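Local coordinates for 3-oxoacyl-[acyl-carrier-protein] synthase, mitochondrial (Arabidopsis thaliana, PDB 2IX4) that catalyses the condensation reactions of mitochondrial fatty acid synthesis, extending acyl chains by two carbons taken from malonyl-ACP, at residues M10-L14 / A63-Y67; G117-G121 / A158-S163; I124-I130 / F149-V155; G205-I210 / I248-S252. One frame throughout, in Å; residues are numbered along the deposited sequence.

Contact 1: M10-L14 / A63-Y67; sequences MVTPL and AFVPY
The ST turn that ends strand 3-12, a strand of the mixed sheet of this thiolase-like enzyme, presents P13 to A63 and F64, where strand 61-63 runs out into a loop. T12 OG1 accepts from L14 N at 3.1 Å and is also hydrogen-bonded to T21, so the hydroxyl that closes the turn ties it to helix 18-26. The P13 ring lies against A63, its CG 3.6 Å from A63 CB. The carbonyl of F64 meets the same proline from another quarter: P13 CA is 3.1 Å from F64 O, a CA-H...O contact with 137° at the hydrogen. Further back on the strand, V11 crosses the loop residue V65 at about a right angle. V11 CG2, anti to its own backbone N, comes to 3.5 Å from V65 CG1, a snug fit for two methyls. P66 completes the contact with its ring CD 3.4 Å from T12 O. No hydrogen bond joins the two segments, and the loop gets its polar ties from outside: V65 N bonds E250 OE2, and A63 pairs through its backbone with I248. Y91 of helix 87-102 packs on both valines, V367 of helix 364-378 touches T12, and strand 251-259 runs beside V11.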
loop_
_atom_site.group_PDB
_atom_site.type_symbol
_atom_site.label_atom_id
_atom_site.label_comp_id
_atom_site.label_asym_id
_atom_site.label_seq_id
_atom_site.Cartn_x
_atom_site.Cartn_y
_atom_site.Cartn_z
ATOM N N MET A 10 6.402 14.978 13.069
ATOM C CA MET A 10 7.459 14.059 12.637
ATOM C C MET A 10 8.310 13.517 13.780
ATOM O O MET A 10 8.425 14.133 14.845
ATOM C CB MET A 10 8.352 14.713 11.567
ATOM C CG MET A 10 9.290 15.811 12.084
ATOM S SD MET A 10 9.757 17.049 10.857
ATOM C CE MET A 10 10.142 16.031 9.437
ATOM N N VAL A 11 8.885 12.345 13.536
ATOM C CA VAL A 11 9.907 11.760 14.399
ATOM C C VAL A 11 10.994 11.207 13.479
ATOM O O VAL A 11 10.731 10.341 12.643
ATOM C CB VAL A 11 9.319 10.696 15.392
ATOM C CG1 VAL A 11 8.460 9.654 14.679
ATOM C CG2 VAL A 11 10.416 10.035 16.215
ATOM N N THR A 12 12.201 11.753 13.607
ATOM C CA THR A 12 13.290 11.479 12.656
ATOM C C THR A 12 14.601 11.193 13.394
ATOM O O THR A 12 14.666 11.355 14.617
ATOM C CB THR A 12 13.516 12.676 11.686
ATOM O OG1 THR A 12 14.076 13.785 12.403
ATOM C CG2 THR A 12 12.219 13.105 11.003
ATOM N N PRO A 13 15.653 10.767 12.659
ATOM C CA PRO A 13 16.989 10.654 13.254
ATOM C C PRO A 13 17.592 11.977 13.749
ATOM O O PRO A 13 18.638 11.963 14.403
ATOM C CB PRO A 13 17.830 10.074 12.111
ATOM C CG PRO A 13 16.832 9.395 11.225
ATOM C CD PRO A 13 15.661 10.312 11.255
ATOM N N LEU A 14 16.945 13.098 13.436
ATOM C CA LEU A 14 17.342 14.403 13.965
ATOM C C LEU A 14 16.491 14.808 15.166
ATOM O O LEU A 14 16.592 15.938 15.654
ATOM C CB LEU A 14 17.269 15.483 12.879
ATOM C CG LEU A 14 18.110 15.293 11.609
ATOM C CD1 LEU A 14 17.803 16.393 10.603
ATOM C CD2 LEU A 14 19.603 15.249 11.927
ATOM N N ALA A 63 20.717 5.651 10.299
ATOM C CA ALA A 63 20.207 6.848 10.958
ATOM C C ALA A 63 19.038 6.494 11.863
ATOM O O ALA A 63 17.989 6.064 11.389
ATOM C CB ALA A 63 19.794 7.870 9.931
ATOM N N PHE A 64 19.224 6.699 13.165
ATOM C CA PHE A 64 18.297 6.206 14.181
ATOM C C PHE A 64 17.480 7.306 14.842
ATOM O O PHE A 64 18.000 8.376 15.157
ATOM C CB PHE A 64 19.064 5.470 15.289
ATOM C CG PHE A 64 19.742 4.206 14.836
ATOM C CD1 PHE A 64 21.048 4.237 14.359
ATOM C CD2 PHE A 64 19.084 2.985 14.913
ATOM C CE1 PHE A 64 21.688 3.069 13.946
ATOM C CE2 PHE A 64 19.714 1.812 14.508
ATOM C CZ PHE A 64 21.019 1.858 14.018
ATOM N N VAL A 65 16.205 7.018 15.078
ATOM C CA VAL A 65 15.375 7.854 15.939
ATOM C C VAL A 65 15.923 7.773 17.370
ATOM O O VAL A 65 16.136 6.673 17.882
ATOM C CB VAL A 65 13.899 7.386 15.912
ATOM C CG1 VAL A 65 13.105 8.004 17.062
ATOM C CG2 VAL A 65 13.259 7.703 14.563
ATOM N N PRO A 66 16.170 8.934 18.011
ATOM C CA PRO A 66 16.585 8.924 19.415
ATOM C C PRO A 66 15.429 8.594 20.364
ATOM O O PRO A 66 14.398 9.277 20.358
ATOM C CB PRO A 66 17.090 10.353 19.646
ATOM C CG PRO A 66 16.351 11.178 18.671
ATOM C CD PRO A 66 16.095 10.305 17.469
ATOM N N TYR A 67 15.613 7.546 21.163
ATOM C CA TYR A 67 14.621 7.115 22.147
ATOM C C TYR A 67 14.920 7.740 23.500
ATOM O O TYR A 67 16.073 8.033 23.806
ATOM C CB TYR A 67 14.637 5.590 22.290
ATOM C CG TYR A 67 13.914 4.813 21.202
ATOM C CD1 TYR A 67 13.002 3.812 21.531
ATOM C CD2 TYR A 67 14.158 5.061 19.851
ATOM C CE1 TYR A 67 12.341 3.086 20.541
ATOM C CE2 TYR A 67 13.500 4.342 18.858
ATOM C CZ TYR A 67 12.595 3.356 19.211
ATOM O OH TYR A 67 11.943 2.642 18.230
#

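Contact 2: G117-G121 / A158-S163; sequences GVSIG and ASGHVS
S159 OG is gripped by two backbone groups, the N-H of I120 and the carbonyl of H173. The bond from I120 N is 2.9 Å long to S159 OG and nearly straight, at 168° on the hydrogen. It is made possible by the serine's first torsion (chi1 -66°), which sets OG beside its own backbone N and anti to its carbonyl carbon. One buried hydroxyl bridges strand 116-122 and strand 172-173 from a helix packed on one face of the sheet. A water extends the polar link: it donates to I120 O at 2.6 Å and accepts only weakly from A158 N. The topology is that of a beta-alpha-beta crossover, since the two strands are parallel neighbours and helix 157-166 returns between them; the short axes of 117-121 and 158-163 approach to 7.4 Å, their N-to-C directions 146° apart. Alternate residues of the strand face the helix. V118 puts one branch on the helix backbone, CG1 lying 3.7 Å from S159 CA, and CG2 reaches S163 CB. V162 fits between the two strand residues, crossing V118 obliquely while its CG2 meets I120 CD1 at 3.8 Å, about at right angles. I120 turns its remaining branch to the small A158, CG2 to CB 4.1 Å. Helix 87-102 brings A92 onto I120 and V93 onto V162, and G420 of the second subunit packs on S163.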
loop_
_atom_site.group_PDB
_atom_site.type_symbol
_atom_site.label_atom_id
_atom_site.label_comp_id
_atom_site.label_asym_id
_atom_site.label_seq_id
_atom_site.Cartn_x
_atom_site.Cartn_y
_atom_site.Cartn_z
ATOM N N GLY A 117 -10.326 11.477 7.658
ATOM C CA GLY A 117 -9.726 10.188 7.330
ATOM C C GLY A 117 -8.237 10.117 7.629
ATOM O O GLY A 117 -7.632 11.081 8.114
ATOM N N VAL A 118 -7.646 8.962 7.338
ATOM C CA VAL A 118 -6.228 8.719 7.593
ATOM C C VAL A 118 -5.618 7.978 6.407
ATOM O O VAL A 118 -6.198 7.009 5.913
ATOM C CB VAL A 118 -6.010 7.897 8.891
ATOM C CG1 VAL A 118 -4.529 7.826 9.250
ATOM C CG2 VAL A 118 -6.797 8.494 10.060
ATOM N N SER A 119 -4.457 8.452 5.953
ATOM C CA SER A 119 -3.689 7.796 4.891
ATOM C C SER A 119 -2.193 7.829 5.215
ATOM O O SER A 119 -1.457 8.699 4.741
ATOM C CB SER A 119 -3.965 8.441 3.531
ATOM O OG SER A 119 -3.352 7.697 2.483
ATOM N N ILE A 120 -1.757 6.882 6.040
ATOM C CA ILE A 120 -0.356 6.781 6.444
ATOM C C ILE A 120 0.153 5.397 6.070
ATOM O O ILE A 120 -0.253 4.396 6.663
ATOM C CB ILE A 120 -0.172 7.025 7.968
ATOM C CG1 ILE A 120 -0.723 8.397 8.371
ATOM C CG2 ILE A 120 1.310 6.896 8.369
ATOM C CD1 ILE A 120 -0.889 8.585 9.873
ATOM N N GLY A 121 1.029 5.341 5.074
ATOM C CA GLY A 121 1.560 4.072 4.606
ATOM C C GLY A 121 2.925 3.741 5.176
ATOM O O GLY A 121 3.666 4.623 5.604
ATOM N N ALA A 158 -0.772 1.422 10.478
ATOM C CA ALA A 158 -0.545 2.753 11.049
ATOM C C ALA A 158 -1.801 3.623 10.923
ATOM O O ALA A 158 -2.196 4.290 11.881
ATOM C CB ALA A 158 0.662 3.429 10.407
ATOM N N SER A 159 -2.430 3.588 9.746
ATOM C CA SER A 159 -3.724 4.243 9.517
ATOM C C SER A 159 -4.809 3.724 10.451
ATOM O O SER A 159 -5.605 4.505 10.973
ATOM C CB SER A 159 -4.183 4.053 8.070
ATOM O OG SER A 159 -3.331 4.729 7.174
ATOM N N GLY A 160 -4.841 2.404 10.646
ATOM C CA GLY A 160 -5.801 1.764 11.538
ATOM C C GLY A 160 -5.688 2.256 12.969
ATOM O O GLY A 160 -6.694 2.606 13.591
ATOM N N HIS A 161 -4.460 2.296 13.485
ATOM C CA HIS A 161 -4.213 2.720 14.867
ATOM C C HIS A 161 -4.464 4.209 15.093
ATOM O O HIS A 161 -4.946 4.602 16.155
ATOM C CB HIS A 161 -2.797 2.345 15.297
ATOM C CG HIS A 161 -2.622 0.884 15.567
ATOM N ND1 HIS A 161 -2.638 0.357 16.840
ATOM C CD2 HIS A 161 -2.439 -0.163 14.728
ATOM C CE1 HIS A 161 -2.462 -0.950 16.773
ATOM N NE2 HIS A 161 -2.341 -1.291 15.503
ATOM N N VAL A 162 -4.131 5.030 14.099
ATOM C CA VAL A 162 -4.397 6.471 14.160
ATOM C C VAL A 162 -5.907 6.748 14.159
ATOM O O VAL A 162 -6.407 7.464 15.029
ATOM C CB VAL A 162 -3.659 7.254 13.029
ATOM C CG1 VAL A 162 -4.081 8.725 13.000
ATOM C CG2 VAL A 162 -2.146 7.151 13.212
ATOM N N SER A 163 -6.627 6.157 13.204
ATOM C CA SER A 163 -8.081 6.324 13.114
ATOM C C SER A 163 -8.793 5.886 14.391
ATOM O O SER A 163 -9.693 6.576 14.865
ATOM C CB SER A 163 -8.645 5.566 11.911
ATOM O OG SER A 163 -8.373 4.183 12.016
HETATM O O HOH W 1 0.244 2.036 7.719
#

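Contact 3: I124-I130 / F149-V155; sequences IGSICDI and FIPKILV. With 6NA (hexanoic acid), chain E.
The N-terminus of helix 127-138, with S126 at its N-cap position, packs on segment 149-155 with D129 as its polar link, an aspartate whose carboxylate has K152 over one face and S126 reaching it from the opposite side. S126 OG donates a 2.5 Å bond to D129 OD2, arriving 40° out of the carboxylate plane. The other oxygen, OD1, forms a salt bridge with K152 NZ at 3.4 Å, its hydrogen bond weak. A water bridges the pair, donating to D129 OD1 and accepting from K152 NZ. K152 reaches this position by bending near its end, its CD also lying over the carboxylate. With an alanine in place of D129, the K152 ammonium is likely to lose its carboxylate mate, and S126 OG to lose this acceptor and turn more freely. Beside the polar pair, I153 CG2 fits against I130 CG1 at 3.9 Å, and the F149 ring turns its edge to I130 CA. At G125 the chains run so close that a beta carbon would clash with I153 O. That carbonyl takes a 2.6 Å bond from a water that also joins I124 O and S126 N. I124 lines the hexanoic acid pocket, while a different hexanoic acid lies against L154 CD1. Helix 212-220 flanks I124 and I127, and across the dimer interface I130 meets I130 and F149 meets L213 of the second subunit.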
loop_
_atom_site.group_PDB
_atom_site.type_symbol
_atom_site.label_atom_id
_atom_site.label_comp_id
_atom_site.label_asym_id
_atom_site.label_seq_id
_atom_site.Cartn_x
_atom_site.Cartn_y
_atom_site.Cartn_z
ATOM N N ILE A 124 7.638 -1.422 4.117
ATOM C CA ILE A 124 7.924 -2.851 4.314
ATOM C C ILE A 124 7.241 -3.442 5.552
ATOM O O ILE A 124 6.924 -4.631 5.579
ATOM C CB ILE A 124 9.446 -3.159 4.380
ATOM C CG1 ILE A 124 10.241 -2.249 3.437
ATOM C CG2 ILE A 124 9.701 -4.623 4.018
ATOM C CD1 ILE A 124 11.756 -2.285 3.650
ATOM N N GLY A 125 7.020 -2.619 6.573
ATOM C CA GLY A 125 6.338 -3.076 7.783
ATOM C C GLY A 125 7.300 -3.443 8.892
ATOM O O GLY A 125 8.068 -2.601 9.360
ATOM N N SER A 126 7.261 -4.705 9.314
ATOM C CA SER A 126 8.096 -5.160 10.423
ATOM C C SER A 126 8.791 -6.486 10.115
ATOM O O SER A 126 8.322 -7.556 10.513
ATOM C CB SER A 126 7.270 -5.249 11.709
ATOM O OG SER A 126 8.110 -5.423 12.836
ATOM N N ILE A 127 9.914 -6.400 9.404
ATOM C CA ILE A 127 10.720 -7.573 9.060
ATOM C C ILE A 127 11.243 -8.306 10.301
ATOM O O ILE A 127 11.285 -9.536 10.318
ATOM C CB ILE A 127 11.894 -7.219 8.098
ATOM C CG1 ILE A 127 11.349 -6.714 6.754
ATOM C CG2 ILE A 127 12.807 -8.426 7.880
ATOM C CD1 ILE A 127 12.407 -6.495 5.670
ATOM N N CYS A 128 11.626 -7.553 11.334
ATOM C CA CYS A 128 12.176 -8.142 12.559
ATOM C C CYS A 128 11.170 -9.043 13.277
ATOM O O CYS A 128 11.549 -10.051 13.879
ATOM C CB CYS A 128 12.710 -7.061 13.505
ATOM S SG CYS A 128 11.462 -5.931 14.158
ATOM N N ASP A 129 9.890 -8.676 13.210
ATOM C CA ASP A 129 8.818 -9.496 13.766
ATOM C C ASP A 129 8.613 -10.787 12.978
ATOM O O ASP A 129 8.329 -11.833 13.562
ATOM C CB ASP A 129 7.513 -8.703 13.837
ATOM C CG ASP A 129 7.474 -7.753 15.018
ATOM O OD1 ASP A 129 7.799 -8.182 16.148
ATOM O OD2 ASP A 129 7.106 -6.578 14.823
ATOM N N ILE A 130 8.760 -10.710 11.655
ATOM C CA ILE A 130 8.660 -11.899 10.804
ATOM C C ILE A 130 9.865 -12.821 11.013
ATOM O O ILE A 130 9.733 -14.043 10.959
ATOM C CB ILE A 130 8.489 -11.535 9.304
ATOM C CG1 ILE A 130 7.276 -10.616 9.117
ATOM C CG2 ILE A 130 8.333 -12.803 8.445
ATOM C CD1 ILE A 130 7.209 -9.923 7.761
ATOM N N PHE A 149 0.638 -11.379 15.824
ATOM C CA PHE A 149 1.659 -11.415 14.778
ATOM C C PHE A 149 1.190 -10.775 13.473
ATOM O O PHE A 149 1.850 -9.872 12.957
ATOM C CB PHE A 149 2.169 -12.845 14.534
ATOM C CG PHE A 149 3.004 -12.988 13.285
ATOM C CD1 PHE A 149 4.280 -12.430 13.213
ATOM C CD2 PHE A 149 2.510 -13.674 12.178
ATOM C CE1 PHE A 149 5.050 -12.552 12.054
ATOM C CE2 PHE A 149 3.275 -13.803 11.017
ATOM C CZ PHE A 149 4.547 -13.241 10.959
ATOM N N ILE A 150 0.057 -11.244 12.947
ATOM C CA ILE A 150 -0.487 -10.722 11.686
ATOM C C ILE A 150 -0.813 -9.217 11.756
ATOM O O ILE A 150 -0.360 -8.458 10.895
ATOM C CB ILE A 150 -1.702 -11.560 11.163
ATOM C CG1 ILE A 150 -1.262 -12.975 10.748
ATOM C CG2 ILE A 150 -2.423 -10.846 10.013
ATOM C CD1 ILE A 150 -0.349 -13.044 9.514
ATOM N N PRO A 151 -1.585 -8.779 12.776
ATOM C CA PRO A 151 -1.900 -7.350 12.895
ATOM C C PRO A 151 -0.686 -6.414 12.945
ATOM O O PRO A 151 -0.773 -5.291 12.455
ATOM C CB PRO A 151 -2.675 -7.269 14.214
ATOM C CG PRO A 151 -3.246 -8.612 14.398
ATOM C CD PRO A 151 -2.236 -9.561 13.844
ATOM N N LYS A 152 0.429 -6.856 13.523
ATOM C CA LYS A 152 1.590 -5.965 13.669
ATOM C C LYS A 152 2.568 -5.940 12.485
ATOM O O LYS A 152 3.499 -5.136 12.473
ATOM C CB LYS A 152 2.318 -6.181 15.011
ATOM C CG LYS A 152 3.117 -7.460 15.157
ATOM C CD LYS A 152 3.893 -7.436 16.477
ATOM C CE LYS A 152 3.923 -8.802 17.158
ATOM N NZ LYS A 152 4.823 -9.807 16.498
ATOM N N ILE A 153 2.348 -6.793 11.488
ATOM C CA ILE A 153 3.209 -6.810 10.297
ATOM C C ILE A 153 2.564 -6.196 9.047
ATOM O O ILE A 153 3.240 -5.983 8.039
ATOM C CB ILE A 153 3.768 -8.232 9.978
ATOM C CG1 ILE A 153 2.646 -9.195 9.565
ATOM C CG2 ILE A 153 4.580 -8.766 11.158
ATOM C CD1 ILE A 153 3.111 -10.383 8.736
ATOM N N LEU A 154 1.267 -5.903 9.118
ATOM C CA LEU A 154 0.534 -5.348 7.974
ATOM C C LEU A 154 0.803 -3.853 7.767
ATOM O O LEU A 154 0.601 -3.041 8.675
ATOM C CB LEU A 154 -0.967 -5.619 8.108
ATOM C CG LEU A 154 -1.425 -7.082 8.085
ATOM C CD1 LEU A 154 -2.857 -7.198 8.572
ATOM C CD2 LEU A 154 -1.262 -7.707 6.699
ATOM N N VAL A 155 1.234 -3.503 6.556
ATOM C CA VAL A 155 1.729 -2.152 6.243
ATOM C C VAL A 155 0.663 -1.045 6.257
ATOM O O VAL A 155 1.000 0.139 6.147
ATOM C CB VAL A 155 2.526 -2.105 4.896
ATOM C CG1 VAL A 155 3.807 -2.918 4.996
ATOM C CG2 VAL A 155 1.683 -2.599 3.740
HETATM C CA 6NA E . -6.802 -10.063 6.871
HETATM C C 6NA E . -7.668 -9.141 6.040
HETATM O O 6NA E . -8.064 -8.071 6.477
HETATM C CB 6NA E . -5.365 -9.560 7.022
HETATM C CG 6NA E . -4.795 -8.855 5.791
HETATM C CD 6NA E . -4.117 -9.811 4.821
HETATM C C6 6NA E . -3.836 -9.118 3.506
HETATM O O HOH W 2 5.724 -6.488 7.565
HETATM O O HOH W 3 7.732 -10.328 17.643
#

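Contact 4: G205-I210 / I248-S252; sequences GTESSI and IGEGS
I248 begins the segment by sliding its side chain past that of I210 in the opposite direction, CG2 against I210 CG1 at 3.8 Å. At G249 the two chains are too far apart for a direct backbone bond, and a water spans them, donating to G249 O at 2.6 Å and accepting from S209 N at 2.8 Å. E250 comes next. Its first torsion (chi1 60°), with CG between the backbone N and the carbonyl carbon, lays the chain on I210, which it crosses at about a right angle, E250 CG 3.8 Å from I210 CD1; extended from there, it carries the carboxylate out to S208. There OE1 bonds Y91 OH, and S208 OG lies 3.1 Å from E250 OE1. G251 and E207 form an antiparallel hydrogen-bonded pair, E207 N to G251 O and G251 N to E207 O both 2.9 Å. S252 and T206 follow as a non-hydrogen-bonded pair. Here S252 OG donates to G205 O at 2.8 Å, tilted 31° from the carbonyl plane, and T206 CB packs on that hydroxyl. Were S252 an alanine, the G205 carbonyl would probably lose this side-chain donor and T206 would face a small gap. The pairing also places E207, whose carboxylate bonds G362 N and I124 N, beside the bound hexanoic acid. Strand 200-207 lies here between strands 116-122 and 251-259, with strand 3-12 beyond and helix 87-102 resting on T206 and S252 through Y91.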
loop_
_atom_site.group_PDB
_atom_site.type_symbol
_atom_site.label_atom_id
_atom_site.label_comp_id
_atom_site.label_asym_id
_atom_site.label_seq_id
_atom_site.Cartn_x
_atom_site.Cartn_y
_atom_site.Cartn_z
ATOM N N GLY A 205 3.857 9.019 6.020
ATOM C CA GLY A 205 4.617 7.789 5.864
ATOM C C GLY A 205 5.346 7.422 7.135
ATOM O O GLY A 205 5.630 8.279 7.975
ATOM N N THR A 206 5.639 6.136 7.278
ATOM C CA THR A 206 6.379 5.644 8.430
ATOM C C THR A 206 7.240 4.448 8.045
ATOM O O THR A 206 6.908 3.708 7.120
ATOM C CB THR A 206 5.450 5.300 9.626
ATOM O OG1 THR A 206 6.244 4.876 10.740
ATOM C CG2 THR A 206 4.440 4.205 9.263
ATOM N N GLU A 207 8.356 4.285 8.746
ATOM C CA GLU A 207 9.243 3.152 8.519
ATOM C C GLU A 207 10.149 2.924 9.712
ATOM O O GLU A 207 10.701 3.865 10.281
ATOM C CB GLU A 207 10.094 3.347 7.264
ATOM C CG GLU A 207 10.585 2.036 6.644
ATOM C CD GLU A 207 9.539 1.393 5.754
ATOM O OE1 GLU A 207 9.278 1.939 4.665
ATOM O OE2 GLU A 207 8.977 0.343 6.139
ATOM N N SER A 208 10.281 1.662 10.092
ATOM C CA SER A 208 11.243 1.254 11.098
ATOM C C SER A 208 11.828 -0.061 10.640
ATOM O O SER A 208 11.428 -1.132 11.096
ATOM C CB SER A 208 10.582 1.102 12.458
ATOM O OG SER A 208 11.571 0.906 13.449
ATOM N N SER A 209 12.772 0.033 9.716
ATOM C CA SER A 209 13.308 -1.144 9.060
ATOM C C SER A 209 14.823 -1.263 9.232
ATOM O O SER A 209 15.517 -1.750 8.341
ATOM C CB SER A 209 12.916 -1.129 7.577
ATOM O OG SER A 209 12.808 -2.449 7.073
ATOM N N ILE A 210 15.341 -0.822 10.379
ATOM C CA ILE A 210 16.755 -1.044 10.695
ATOM C C ILE A 210 16.897 -2.307 11.540
ATOM O O ILE A 210 16.679 -2.293 12.752
ATOM C CB ILE A 210 17.446 0.169 11.380
ATOM C CG1 ILE A 210 17.235 1.453 10.567
ATOM C CG2 ILE A 210 18.948 -0.115 11.559
ATOM C CD1 ILE A 210 17.741 2.712 11.247
ATOM N N ILE A 248 20.360 3.592 5.363
ATOM C CA ILE A 248 19.003 3.329 5.840
ATOM C C ILE A 248 18.719 4.188 7.066
ATOM O O ILE A 248 19.537 4.266 7.980
ATOM C CB ILE A 248 18.763 1.824 6.177
ATOM C CG1 ILE A 248 18.936 0.949 4.936
ATOM C CG2 ILE A 248 17.355 1.596 6.724
ATOM C CD1 ILE A 248 18.771 -0.542 5.198
ATOM N N GLY A 249 17.569 4.851 7.054
ATOM C CA GLY A 249 17.104 5.626 8.199
ATOM C C GLY A 249 15.730 5.147 8.624
ATOM O O GLY A 249 15.160 4.258 8.000
ATOM N N GLU A 250 15.193 5.741 9.686
ATOM C CA GLU A 250 13.876 5.365 10.193
ATOM C C GLU A 250 13.132 6.589 10.720
ATOM O O GLU A 250 13.747 7.597 11.068
ATOM C CB GLU A 250 14.010 4.324 11.312
ATOM C CG GLU A 250 14.820 4.820 12.510
ATOM C CD GLU A 250 14.734 3.916 13.722
ATOM O OE1 GLU A 250 13.875 3.007 13.749
ATOM O OE2 GLU A 250 15.532 4.123 14.661
ATOM N N GLY A 251 11.809 6.489 10.776
ATOM C CA GLY A 251 10.989 7.534 11.390
ATOM C C GLY A 251 9.642 7.676 10.720
ATOM O O GLY A 251 9.179 6.765 10.033
ATOM N N SER A 252 9.016 8.829 10.921
ATOM C CA SER A 252 7.699 9.095 10.357
ATOM C C SER A 252 7.499 10.578 10.112
ATOM O O SER A 252 7.998 11.417 10.864
ATOM C CB SER A 252 6.596 8.583 11.293
ATOM O OG SER A 252 5.308 8.765 10.720
HETATM O O HOH W 4 13.671 2.142 8.132
#

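All four contacts are buried, contact 4 innermost, its centre about 8 Å from that of the chain, and contact 3 outermost at about 19 Å, where D129 and K152 are partly exposed. Contacts 1 and 2 share the sheet of contact 4, joined to it by backbone bonds such as V11 O to S252 N and G121 O to T206 N. Contact 3 meets contact 4 beside the hexanoic acid pocket; in sequence it is nested within the loop that contact 2 closes. The chemistry follows position: strand pairing in contact 4, apolar packing without cross-bonds in contact 1, a serine between helix and strand in contact 2, and a salt bridge with waters in contact 3. Contacts 2 and 3 also touch the second subunit.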